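Local coordinates for protein DNA polymerase II large subunit (Pyrococcus horikoshii, PDB 7OEC) that carries an intein, the part crystallised here, which probably excises itself by protein splicing and joins the sequences on its two sides, at residues Asp77-Phe82 / Glu91-His96; His96-Tyr101 / Lys109-Val114. The protein carries 2 engineered substitutions. All blocks are in the same frame, centred on the assembly; numbering follows the deposited sequence.

Contact 1 of 2, residues Asp77-Phe82 / Glu91-His96; sequences DHLIRF and ETTVDH
Ile-80 and Thr-92 form the hydrogen-bonded pair of an antiparallel beta hairpin, and the second strand runs straight into a type I turn from Thr-93 to His-96. That turn carries the T-x-x-H sequence known as block B in the intein splicing fold. The Ile-80 amide gives its hydrogen to Thr-92 O at 2.9 Å, and the Thr-92 amide returns the bond to Ile-80 O.

The tight part lies at the turn. Val-94 is wedged against residues 77-80: its CG1 sits only 3.0 Å from His-78 O, and the Ile-80 side chain crosses that of Val-94 at about a right angle, CG1 against CG1. Its CG2 meets the Asp-77 carboxylate tip to tip. The Asp-77 CG stands between its own backbone N and carbonyl carbon (chi1 62°), within reach of the turn, and OD1 accepts the Val-94 amide at 3.2 Å from above the carboxylate plane. A water ties OD2 of Asp-77 to Thr-93 OG1 and the Asp-95 amide; Thr-93 OG1 also bonds to the Ala-4 backbone N. Strand 130-141 packs on Ile-80 from outside the hairpin.

At the other end the contact is looser and partly exposed. Arg-81, extended from CG to NE, sends NH1 to Glu-91 OE2 at 3.2 Å, on the anti side, with the two flat groups 79° apart. Its NE pairs with Glu-83. An alanine at Arg-81 would probably leave the Glu-91 and Glu-83 carboxylates without this shared positive mate and take away the CG and CD contacts along the Glu-91 side chain.

Back at the turn, Thr-93 O is gripped from opposite faces of its carbonyl plane, by Thr-92 OG1 and by the His-96 amide, each at 3.0 Å.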
ATOM      1  N   ASP A  77      -4.063 -14.873   7.012  1.00 42.15           N
ATOM      2  CA  ASP A  77      -2.904 -15.500   6.423  1.00 43.24           C
ATOM      3  C   ASP A  77      -1.626 -14.869   6.961  1.00 36.74           C
ATOM      4  O   ASP A  77      -1.624 -13.923   7.751  1.00 34.22           O
ATOM      5  CB  ASP A  77      -3.038 -15.614   4.891  1.00 50.55           C
ATOM      6  CG  ASP A  77      -3.141 -14.278   4.205  1.00 53.20           C
ATOM      7  OD1 ASP A  77      -2.130 -13.541   4.336  1.00 51.31           O
ATOM      8  OD2 ASP A  77      -4.170 -13.993   3.514  1.00 52.87           O
ATOM      9  N   HIS A  78      -0.532 -15.529   6.644  1.00 32.72           N
ATOM     10  CA  HIS A  78       0.754 -14.994   6.978  1.00 28.27           C
ATOM     11  C   HIS A  78       0.951 -13.707   6.213  1.00 26.15           C
ATOM     12  O   HIS A  78       0.284 -13.399   5.215  1.00 28.29           O
ATOM     13  CB  HIS A  78       1.842 -15.950   6.522  1.00 32.03           C
ATOM     14  CG  HIS A  78       1.981 -17.161   7.377  1.00 37.64           C
ATOM     15  ND1 HIS A  78       0.903 -17.916   7.790  1.00 42.82           N
ATOM     16  CD2 HIS A  78       3.078 -17.734   7.925  1.00 40.53           C
ATOM     17  CE1 HIS A  78       1.330 -18.897   8.564  1.00 45.45           C
ATOM     18  NE2 HIS A  78       2.649 -18.840   8.619  1.00 40.70           N
ATOM     19  N   LEU A  79       1.873 -12.946   6.695  1.00 20.17           N
ATOM     20  CA  LEU A  79       2.311 -11.823   5.916  1.00 20.17           C
ATOM     21  C   LEU A  79       3.653 -12.165   5.303  1.00 18.67           C
ATOM     22  O   LEU A  79       4.355 -13.085   5.729  1.00 20.04           O
ATOM     23  CB  LEU A  79       2.462 -10.607   6.811  1.00 23.02           C
ATOM     24  CG  LEU A  79       1.253 -10.115   7.591  1.00 27.77           C
ATOM     25  CD1 LEU A  79       1.694  -8.988   8.566  1.00 32.38           C
ATOM     26  CD2 LEU A  79       0.218  -9.600   6.705  1.00 30.56           C
ATOM     27  N   ILE A  80       4.003 -11.393   4.290  1.00 19.79           N
ATOM     28  CA  ILE A  80       5.333 -11.388   3.710  1.00 17.50           C
ATOM     29  C   ILE A  80       5.927 -10.004   3.927  1.00 17.97           C
ATOM     30  O   ILE A  80       5.269  -8.989   3.668  1.00 19.73           O
ATOM     31  CB  ILE A  80       5.280 -11.768   2.219  1.00 21.60           C
ATOM     32  CG1 ILE A  80       4.695 -13.189   2.084  1.00 26.19           C
ATOM     33  CG2 ILE A  80       6.664 -11.709   1.597  1.00 24.09           C
ATOM     34  CD1 ILE A  80       4.583 -13.603   0.692  1.00 28.05           C
ATOM     35  N   ARG A  81       7.157  -9.968   4.405  1.00 18.93           N
ATOM     36  CA  ARG A  81       7.897  -8.735   4.584  1.00 17.92           C
ATOM     37  C   ARG A  81       9.013  -8.675   3.557  1.00 18.80           C
ATOM     38  O   ARG A  81       9.789  -9.626   3.397  1.00 22.07           O
ATOM     39  CB  ARG A  81       8.481  -8.675   5.991  1.00 21.71           C
ATOM     40  CG  ARG A  81       9.297  -7.416   6.280  1.00 23.57           C
ATOM     41  CD  ARG A  81       9.816  -7.504   7.689  1.00 29.66           C
ATOM     42  NE  ARG A  81      10.813  -6.492   7.975  1.00 37.02           N
ATOM     43  CZ  ARG A  81      10.543  -5.241   8.311  1.00 44.02           C
ATOM     44  NH1 ARG A  81       9.273  -4.812   8.396  1.00 49.40           N
ATOM     45  NH2 ARG A  81      11.576  -4.444   8.604  1.00 40.89           N
ATOM     46  N   PHE A  82       9.079  -7.561   2.862  1.00 17.96           N
ATOM     47  CA  PHE A  82      10.116  -7.259   1.897  1.00 17.42           C
ATOM     48  C   PHE A  82      11.036  -6.213   2.488  1.00 17.97           C
ATOM     49  O   PHE A  82      10.580  -5.132   2.880  1.00 20.79           O
ATOM     50  CB  PHE A  82       9.462  -6.702   0.642  1.00 18.50           C
ATOM     51  CG  PHE A  82       8.500  -7.648   0.024  1.00 18.87           C
ATOM     52  CD1 PHE A  82       8.960  -8.723  -0.712  1.00 21.52           C
ATOM     53  CD2 PHE A  82       7.151  -7.491   0.221  1.00 21.08           C
ATOM     54  CE1 PHE A  82       8.110  -9.628  -1.241  1.00 22.45           C
ATOM     55  CE2 PHE A  82       6.244  -8.366  -0.375  1.00 22.49           C
ATOM     56  CZ  PHE A  82       6.725  -9.449  -1.111  1.00 22.65           C
ATOM     57  N   GLU A  91       5.155  -4.756   4.263  1.00 18.05           N
ATOM     58  CA  GLU A  91       4.561  -6.060   4.524  1.00 16.98           C
ATOM     59  C   GLU A  91       3.188  -6.111   3.895  1.00 17.95           C
ATOM     60  O   GLU A  91       2.459  -5.117   3.926  1.00 18.14           O
ATOM     61  CB  GLU A  91       4.372  -6.303   6.034  1.00 20.47           C
ATOM     62  CG  GLU A  91       5.689  -6.359   6.760  1.00 25.04           C
ATOM     63  CD  GLU A  91       5.570  -6.478   8.265  1.00 32.14           C
ATOM     64  OE1 GLU A  91       4.446  -6.491   8.821  1.00 37.42           O
ATOM     65  OE2 GLU A  91       6.628  -6.581   8.901  1.00 34.14           O
ATOM     66  N   THR A  92       2.832  -7.270   3.338  1.00 17.78           N
ATOM     67  CA  THR A  92       1.498  -7.478   2.791  1.00 17.62           C
ATOM     68  C   THR A  92       1.032  -8.892   3.084  1.00 17.88           C
ATOM     69  O   THR A  92       1.822  -9.750   3.461  1.00 20.10           O
ATOM     70  CB  THR A  92       1.426  -7.314   1.276  1.00 21.19           C
ATOM     71  OG1 THR A  92       2.114  -8.413   0.631  1.00 23.45           O
ATOM     72  CG2 THR A  92       2.089  -6.048   0.804  1.00 22.92           C
ATOM     73  N   THR A  93      -0.259  -9.138   2.916  1.00 18.79           N
ATOM     74  CA  THR A  93      -0.680 -10.529   2.987  1.00 19.26           C
ATOM     75  C   THR A  93      -0.099 -11.354   1.823  1.00 20.17           C
ATOM     76  O   THR A  93       0.366 -10.824   0.805  1.00 19.69           O
ATOM     77  CB  THR A  93      -2.194 -10.636   3.032  1.00 22.40           C
ATOM     78  OG1 THR A  93      -2.710  -9.982   1.892  1.00 22.84           O
ATOM     79  CG2 THR A  93      -2.799 -10.017   4.267  1.00 23.65           C
ATOM     80  N   VAL A  94      -0.125 -12.685   1.992  1.00 22.87           N
ATOM     81  CA  VAL A  94       0.688 -13.561   1.136  1.00 24.98           C
ATOM     82  C   VAL A  94       0.322 -13.435  -0.334  1.00 24.85           C
ATOM     83  O   VAL A  94       1.187 -13.650  -1.186  1.00 25.79           O
ATOM     84  CB  VAL A  94       0.608 -15.028   1.590  1.00 31.87           C
ATOM     85  CG1 VAL A  94       1.128 -15.109   2.902  1.00 38.80           C
ATOM     86  CG2 VAL A  94      -0.790 -15.558   1.524  1.00 32.27           C
ATOM     87  N   ASP A  95      -0.964 -13.229  -0.669  1.00 24.26           N
ATOM     88  CA  ASP A  95      -1.419 -13.178  -2.064  1.00 25.53           C
ATOM     89  C   ASP A  95      -1.637 -11.760  -2.564  1.00 23.99           C
ATOM     90  O   ASP A  95      -2.199 -11.571  -3.648  1.00 27.59           O
ATOM     91  CB  ASP A  95      -2.726 -13.957  -2.249  1.00 30.45           C
ATOM     92  CG  ASP A  95      -2.537 -15.453  -2.061  1.00 38.30           C
ATOM     93  OD1 ASP A  95      -1.432 -15.949  -2.344  1.00 39.49           O
ATOM     94  OD2 ASP A  95      -3.459 -16.135  -1.586  1.00 45.53           O
ATOM     95  N   HIS A  96      -1.227 -10.772  -1.793  1.00 21.42           N
ATOM     96  CA  HIS A  96      -1.476  -9.395  -2.147  1.00 19.58           C
ATOM     97  C   HIS A  96      -0.711  -9.063  -3.422  1.00 18.73           C
ATOM     98  O   HIS A  96       0.470  -9.392  -3.527  1.00 21.11           O
ATOM     99  CB  HIS A  96      -0.905  -8.497  -1.045  1.00 20.95           C
ATOM    100  CG  HIS A  96      -1.439  -7.095  -1.050  1.00 20.14           C
ATOM    101  ND1 HIS A  96      -1.061  -6.134  -1.969  1.00 20.64           N
ATOM    102  CD2 HIS A  96      -2.332  -6.494  -0.230  1.00 23.71           C
ATOM    103  CE1 HIS A  96      -1.695  -5.002  -1.707  1.00 21.00           C
ATOM    104  NE2 HIS A  96      -2.475  -5.197  -0.660  1.00 24.10           N
TER
HETATM  105  O   HOH W   1      -3.395 -12.392   0.748  1.00 33.17           O

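Contact 2 of 2, residues His96-Tyr101 / Lys109-Val114; sequences HPVLVY and KRAFEV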
ATOM      1  N   HIS A  96      -1.227 -10.772  -1.793  1.00 21.42           N
ATOM      2  CA  HIS A  96      -1.476  -9.395  -2.147  1.00 19.58           C
ATOM      3  C   HIS A  96      -0.711  -9.063  -3.422  1.00 18.73           C
ATOM      4  O   HIS A  96       0.470  -9.392  -3.527  1.00 21.11           O
ATOM      5  CB  HIS A  96      -0.905  -8.497  -1.045  1.00 20.95           C
ATOM      6  CG  HIS A  96      -1.439  -7.095  -1.050  1.00 20.14           C
ATOM      7  ND1 HIS A  96      -1.061  -6.134  -1.969  1.00 20.64           N
ATOM      8  CD2 HIS A  96      -2.332  -6.494  -0.230  1.00 23.71           C
ATOM      9  CE1 HIS A  96      -1.695  -5.002  -1.707  1.00 21.00           C
ATOM     10  NE2 HIS A  96      -2.475  -5.197  -0.660  1.00 24.10           N
ATOM     11  N   PRO A  97      -1.312  -8.350  -4.357  1.00 20.06           N
ATOM     12  CA  PRO A  97      -0.530  -7.879  -5.507  1.00 20.00           C
ATOM     13  C   PRO A  97       0.574  -6.917  -5.090  1.00 18.17           C
ATOM     14  O   PRO A  97       0.372  -6.018  -4.270  1.00 20.75           O
ATOM     15  CB  PRO A  97      -1.554  -7.164  -6.381  1.00 21.17           C
ATOM     16  CG  PRO A  97      -2.732  -7.012  -5.534  1.00 26.99           C
ATOM     17  CD  PRO A  97      -2.732  -7.986  -4.451  1.00 21.75           C
ATOM     18  N   VAL A  98       1.734  -7.083  -5.712  1.00 18.29           N
ATOM     19  CA  VAL A  98       2.907  -6.249  -5.499  1.00 17.93           C
ATOM     20  C   VAL A  98       3.401  -5.857  -6.879  1.00 17.67           C
ATOM     21  O   VAL A  98       3.446  -6.692  -7.791  1.00 21.96           O
ATOM     22  CB  VAL A  98       3.989  -7.047  -4.732  1.00 19.78           C
ATOM     23  CG1 VAL A  98       5.324  -6.252  -4.619  1.00 19.21           C
ATOM     24  CG2 VAL A  98       3.502  -7.363  -3.307  1.00 21.27           C
ATOM     25  N   LEU A  99       3.801  -4.599  -7.028  1.00 16.50           N
ATOM     26  CA  LEU A  99       4.338  -4.104  -8.288  1.00 16.61           C
ATOM     27  C   LEU A  99       5.855  -4.124  -8.261  1.00 15.75           C
ATOM     28  O   LEU A  99       6.474  -3.549  -7.366  1.00 17.56           O
ATOM     29  CB  LEU A  99       3.888  -2.676  -8.534  1.00 18.08           C
ATOM     30  CG  LEU A  99       2.383  -2.542  -8.616  1.00 21.61           C
ATOM     31  CD1 LEU A  99       2.038  -1.126  -8.903  1.00 22.92           C
ATOM     32  CD2 LEU A  99       1.773  -3.437  -9.681  1.00 26.64           C
ATOM     33  N   VAL A 100       6.447  -4.799  -9.233  1.00 17.92           N
ATOM     34  CA  VAL A 100       7.889  -4.819  -9.418  1.00 18.44           C
ATOM     35  C   VAL A 100       8.184  -4.246 -10.791  1.00 18.41           C
ATOM     36  O   VAL A 100       7.360  -4.312 -11.696  1.00 24.37           O
ATOM     37  CB  VAL A 100       8.491  -6.225  -9.242  1.00 22.11           C
ATOM     38  CG1 VAL A 100       8.281  -6.753  -7.842  1.00 24.63           C
ATOM     39  CG2 VAL A 100       7.895  -7.173 -10.163  1.00 25.61           C
ATOM     40  N   TYR A 101       9.347  -3.663 -10.956  1.00 18.84           N
ATOM     41  CA  TYR A 101       9.638  -2.949 -12.187  1.00 19.33           C
ATOM     42  C   TYR A 101      10.627  -3.740 -13.014  1.00 20.56           C
ATOM     43  O   TYR A 101      11.735  -4.023 -12.571  1.00 22.85           O
ATOM     44  CB  TYR A 101      10.226  -1.597 -11.877  1.00 21.39           C
ATOM     45  CG  TYR A 101      10.148  -0.651 -13.042  1.00 25.89           C
ATOM     46  CD1 TYR A 101      11.283  -0.337 -13.769  1.00 30.59           C
ATOM     47  CD2 TYR A 101       8.938  -0.052 -13.406  1.00 26.22           C
ATOM     48  CE1 TYR A 101      11.236   0.575 -14.840  1.00 31.92           C
ATOM     49  CE2 TYR A 101       8.870   0.831 -14.482  1.00 30.58           C
ATOM     50  CZ  TYR A 101      10.023   1.144 -15.186  1.00 33.66           C
ATOM     51  OH  TYR A 101       9.939   2.038 -16.232  1.00 39.90           O
ATOM     52  N   LYS A 109       2.661  -8.948  -9.468  1.00 21.63           N
ATOM     53  CA  LYS A 109       2.896 -10.302  -8.991  1.00 23.24           C
ATOM     54  C   LYS A 109       2.209 -10.492  -7.648  1.00 20.79           C
ATOM     55  O   LYS A 109       2.157  -9.562  -6.852  1.00 23.62           O
ATOM     56  CB  LYS A 109       4.392 -10.502  -8.634  1.00 25.31           C
ATOM     57  CG  LYS A 109       5.335 -10.453  -9.790  1.00 28.95           C
ATOM     58  CD  LYS A 109       6.771 -10.835  -9.416  1.00 29.91           C
ATOM     59  CE  LYS A 109       7.653 -10.823 -10.655  1.00 35.93           C
ATOM     60  NZ  LYS A 109       8.942 -11.473 -10.372  1.00 38.56           N
ATOM     61  N   ARG A 110       1.747 -11.701  -7.347  1.00 21.10           N
ATOM     62  CA  ARG A 110       1.346 -11.965  -5.969  1.00 22.91           C
ATOM     63  C   ARG A 110       2.576 -11.900  -5.080  1.00 20.99           C
ATOM     64  O   ARG A 110       3.680 -12.237  -5.505  1.00 21.19           O
ATOM     65  CB  ARG A 110       0.669 -13.330  -5.846  1.00 29.14           C
ATOM     66  CG  ARG A 110      -0.679 -13.358  -6.554  1.00 37.40           C
ATOM     67  CD  ARG A 110      -1.261 -14.753  -6.671  1.00 46.66           C
ATOM     68  NE  ARG A 110      -0.492 -15.575  -7.601  1.00 54.62           N
ATOM     69  CZ  ARG A 110      -0.813 -16.819  -7.965  1.00 60.28           C
ATOM     70  NH1 ARG A 110      -1.911 -17.411  -7.478  1.00 60.84           N
ATOM     71  NH2 ARG A 110      -0.033 -17.476  -8.825  1.00 63.00           N
ATOM     72  N   ALA A 111       2.379 -11.483  -3.830  1.00 20.26           N
ATOM     73  CA  ALA A 111       3.520 -11.244  -2.958  1.00 18.73           C
ATOM     74  C   ALA A 111       4.411 -12.471  -2.856  1.00 21.50           C
ATOM     75  O   ALA A 111       5.636 -12.338  -2.848  1.00 22.15           O
ATOM     76  CB  ALA A 111       3.031 -10.820  -1.584  1.00 19.99           C
ATOM     77  N   PHE A 112       3.829 -13.676  -2.803  1.00 22.23           N
ATOM     78  CA  PHE A 112       4.650 -14.879  -2.624  1.00 23.23           C
ATOM     79  C   PHE A 112       5.484 -15.226  -3.853  1.00 25.14           C
ATOM     80  O   PHE A 112       6.385 -16.072  -3.755  1.00 28.01           O
ATOM     81  CB  PHE A 112       3.818 -16.105  -2.197  1.00 25.74           C
ATOM     82  CG  PHE A 112       2.943 -16.677  -3.288  1.00 32.49           C
ATOM     83  CD1 PHE A 112       3.428 -17.622  -4.188  1.00 36.45           C
ATOM     84  CD2 PHE A 112       1.638 -16.266  -3.413  1.00 33.48           C
ATOM     85  CE1 PHE A 112       2.615 -18.125  -5.199  1.00 37.94           C
ATOM     86  CE2 PHE A 112       0.833 -16.743  -4.423  1.00 35.64           C
ATOM     87  CZ  PHE A 112       1.319 -17.677  -5.322  1.00 37.18           C
ATOM     88  N   GLU A 113       5.223 -14.584  -4.986  1.00 23.58           N
ATOM     89  CA  GLU A 113       5.995 -14.793  -6.198  1.00 23.63           C
ATOM     90  C   GLU A 113       7.131 -13.790  -6.375  1.00 21.96           C
ATOM     91  O   GLU A 113       7.946 -13.958  -7.299  1.00 24.11           O
ATOM     92  CB  GLU A 113       5.090 -14.630  -7.418  1.00 25.93           C
ATOM     93  CG  GLU A 113       3.951 -15.596  -7.545  1.00 31.99           C
ATOM     94  CD  GLU A 113       2.900 -15.184  -8.685  1.00 39.64           C
ATOM     95  OE1 GLU A 113       2.591 -13.960  -9.004  1.00 39.58           O
ATOM     96  OE2 GLU A 113       2.357 -16.142  -9.272  1.00 45.97           O
ATOM     97  N   VAL A 114       7.181 -12.739  -5.549  1.00 20.02           N
ATOM     98  CA  VAL A 114       8.279 -11.787  -5.624  1.00 19.58           C
ATOM     99  C   VAL A 114       9.556 -12.501  -5.210  1.00 22.10           C
ATOM    100  O   VAL A 114       9.539 -13.379  -4.333  1.00 23.92           O
ATOM    101  CB  VAL A 114       7.972 -10.579  -4.718  1.00 20.49           C
ATOM    102  CG1 VAL A 114       9.143  -9.574  -4.692  1.00 20.40           C
ATOM    103  CG2 VAL A 114       6.722  -9.837  -5.206  1.00 20.27           C
TER
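Lys-109 O is approached by two groups of the facing strand: the Val-98 amide, which hydrogen-bonds to it at 2.8 Å, and Pro-97 CA, which lies 3.4 Å from Lys-109 O in a CA-H...O contact. The Lys-109 amide answers with a nearly straight bond (172°) to Val-98 O, and this pair sets the register of the hairpin made by strands 97-102 and 105-110. Beyond it residues 111-113 leave the strand as a short 3-10 turn, whose one hydrogen bond to segment 96-101 is the weak, bent one from Ala-111 N to His-96 O.

Val-98 does the apolar work. Its CG2 lies 3.9 Å from Ala-111 CB, while CG1, anti to the backbone N (chi1 174°), rests on Val-114 CG2. The extended Lys-109 chain passes Val-100 at about a right angle, Lys-109 CE 3.7 Å from Val-100 CG2; its NZ goes on to bond Asn-118 OD1. The imidazole of His-96 turns away from this hairpin partner, and ND1 donates in the ring plane to Pro-97 O at 2.7 Å, which helps fix the ring's rotation. The chemistry thus divides the labour: backbone bonds align the strands, Val-98 joins its strand to Ala-111 and Val-114, and lysine methylenes pack strand on strand at Val-100.

Contact 1 closes where contact 2 opens: the two hairpins follow each other in the chain, share His-96, and have centres about 10 Å apart. They also touch directly, because the 3-10 turn of 109-114 folds back over the first hairpin. Ala-111 CB lies 3.4 Å from Thr-92 OG1, and Phe-112 CD2 is 3.5 Å from Val-94 O; Ala-111 and Val-114 also pack on Phe-82. The T-x-x-H segment, whose histidine the two contacts share, faces both ends of the intein: Thr-93 bonds to Ala-4 near the start, and His-96 NE2 makes a weak bond to OXT of Gln-169. That placement is consistent with block B helping the first splicing step, as in related inteins.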